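Local coordinates for protein prgH (Salmonella enterica subsp. enterica serovar Typhimurium, PDB 4G2S) that forms part of the basal body of the SPI-1 type III secretion system, to which it contributes an FHA domain, at residues 104-107 against 108-111. Residues are numbered along the deposited sequence; the frame is centred on the assembly and turned at random.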
loop_
_atom_site.group_PDB
_atom_site.type_symbol
_atom_site.label_atom_id
_atom_site.label_comp_id
_atom_site.label_asym_id
_atom_site.label_seq_id
_atom_site.Cartn_x
_atom_site.Cartn_y
_atom_site.Cartn_z
ATOM N N ILE A 104 -16.875 -9.347 23.858
ATOM C CA ILE A 104 -15.592 -9.333 24.565
ATOM C C ILE A 104 -15.562 -10.628 25.408
ATOM O O ILE A 104 -16.499 -10.885 26.205
ATOM C CB ILE A 104 -15.412 -8.080 25.469
ATOM C CG1 ILE A 104 -15.569 -6.777 24.665
ATOM C CG2 ILE A 104 -14.068 -8.127 26.167
ATOM C CD1 ILE A 104 -15.749 -5.515 25.516
ATOM N N ARG A 105 -14.526 -11.443 25.219
ATOM C CA ARG A 105 -14.386 -12.720 25.933
ATOM C C ARG A 105 -12.997 -12.864 26.576
ATOM O O ARG A 105 -12.028 -12.317 26.075
ATOM C CB ARG A 105 -14.611 -13.899 24.972
ATOM C CG ARG A 105 -13.534 -14.038 23.958
ATOM C CD ARG A 105 -13.860 -15.132 22.939
ATOM N NE ARG A 105 -12.714 -15.434 22.099
ATOM C CZ ARG A 105 -11.637 -16.086 22.487
ATOM N NH1 ARG A 105 -11.528 -16.553 23.720
ATOM N NH2 ARG A 105 -10.700 -16.365 21.605
ATOM N N PRO A 106 -12.889 -13.656 27.675
ATOM C CA PRO A 106 -11.598 -14.112 28.114
ATOM C C PRO A 106 -10.921 -14.980 27.069
ATOM O O PRO A 106 -11.603 -15.754 26.354
ATOM C CB PRO A 106 -11.922 -14.973 29.308
ATOM C CG PRO A 106 -13.233 -14.491 29.784
ATOM C CD PRO A 106 -13.959 -14.164 28.543
ATOM N N GLU A 107 -9.613 -14.883 26.995
ATOM C CA GLU A 107 -8.891 -15.588 25.962
ATOM C C GLU A 107 -9.179 -17.102 26.052
ATOM O O GLU A 107 -9.363 -17.782 25.041
ATOM C CB GLU A 107 -7.413 -15.297 26.090
ATOM C CG GLU A 107 -6.549 -15.952 25.018
ATOM C CD GLU A 107 -5.081 -15.614 25.214
ATOM O OE1 GLU A 107 -4.729 -15.150 26.324
ATOM O OE2 GLU A 107 -4.284 -15.790 24.266
ATOM N N SER A 108 -9.258 -17.584 27.294
ATOM C CA SER A 108 -9.514 -18.974 27.614
ATOM C C SER A 108 -10.935 -19.482 27.331
ATOM O O SER A 108 -11.171 -20.677 27.386
ATOM C CB SER A 108 -9.265 -19.144 29.100
ATOM O OG SER A 108 -10.139 -18.261 29.796
ATOM N N GLU A 109 -11.883 -18.598 27.050
ATOM C CA GLU A 109 -13.274 -19.006 26.735
ATOM C C GLU A 109 -13.687 -18.715 25.279
ATOM O O GLU A 109 -14.253 -17.620 24.983
ATOM C CB GLU A 109 -14.238 -18.312 27.696
ATOM C CG GLU A 109 -14.013 -18.708 29.168
ATOM C CD GLU A 109 -14.988 -18.066 30.164
ATOM O OE1 GLU A 109 -15.778 -17.212 29.716
ATOM O OE2 GLU A 109 -14.970 -18.431 31.393
ATOM N N PRO A 110 -13.457 -19.685 24.376
ATOM C CA PRO A 110 -13.818 -19.468 22.966
ATOM C C PRO A 110 -15.322 -19.229 22.776
ATOM O O PRO A 110 -16.130 -19.821 23.488
ATOM C CB PRO A 110 -13.400 -20.782 22.280
ATOM C CG PRO A 110 -12.407 -21.419 23.222
ATOM C CD PRO A 110 -12.842 -21.011 24.595
ATOM N N TRP A 111 -15.692 -18.358 21.843
ATOM C CA TRP A 111 -17.119 -18.109 21.535
ATOM C C TRP A 111 -17.609 -19.047 20.506
ATOM O O TRP A 111 -18.719 -19.578 20.668
ATOM C CB TRP A 111 -17.350 -16.667 21.096
ATOM C CG TRP A 111 -18.762 -16.289 20.607
ATOM C CD1 TRP A 111 -19.183 -16.128 19.285
ATOM C CD2 TRP A 111 -19.986 -16.018 21.407
ATOM N NE1 TRP A 111 -20.528 -15.776 19.228
ATOM C CE2 TRP A 111 -21.053 -15.682 20.442
ATOM C CE3 TRP A 111 -20.303 -16.029 22.771
ATOM C CZ2 TRP A 111 -22.363 -15.382 20.853
ATOM C CZ3 TRP A 111 -21.615 -15.704 23.162
ATOM C CH2 TRP A 111 -22.610 -15.380 22.221
#
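Two backbone carbonyls on the chain that leaves strand 100-106 converge on one guanidinium nitrogen, Arg105 NH1. The stronger bond runs to the O of Glu107, 2.8 Å from NH1 at an N-H...O angle of 162°; this oxygen lies in the guanidinium plane, whereas NH1 stands above the plane of the carbonyl. The second, from NH1 to Glu109 O at 3.2 Å, is bent to 135° and weak. Arg105 can reach both because CG is set between its backbone N and carbonyl carbon (chi1 68°) and the chain then runs extended to NE, passing alongside the Glu109 carbonyl, whose O is 3.2 Å from CD. The CA of Pro110 covers one guanidinium face, offset toward the rim.

Both acceptors belong to residues of a type I beta turn that runs from Pro106 to Glu109, closed by the Glu109 N to Pro106 O bond of 2.9 Å. The Glu109 side chain crosses that of Pro106 obliquely, its OE1 3.7 Å from both CG and CD of the ring, and the same OE1 accepts a hydrogen bond from Asn92. Ser108 OG meets the proline at CB, 3.8 Å away.

Arg105 also forms a salt bridge through NH2 to Glu20, a residue of strand 20-22, at one edge of the four-stranded antiparallel sheet. The example shows how one arginine can join a turn to a neighbouring strand: a buried cation, whose charge Glu20 probably balances, gives one good N-H bond to Glu107 O and a weak one to Glu109 O, which probably helps hold the turn, and the last residues of this fragment, against the sheet.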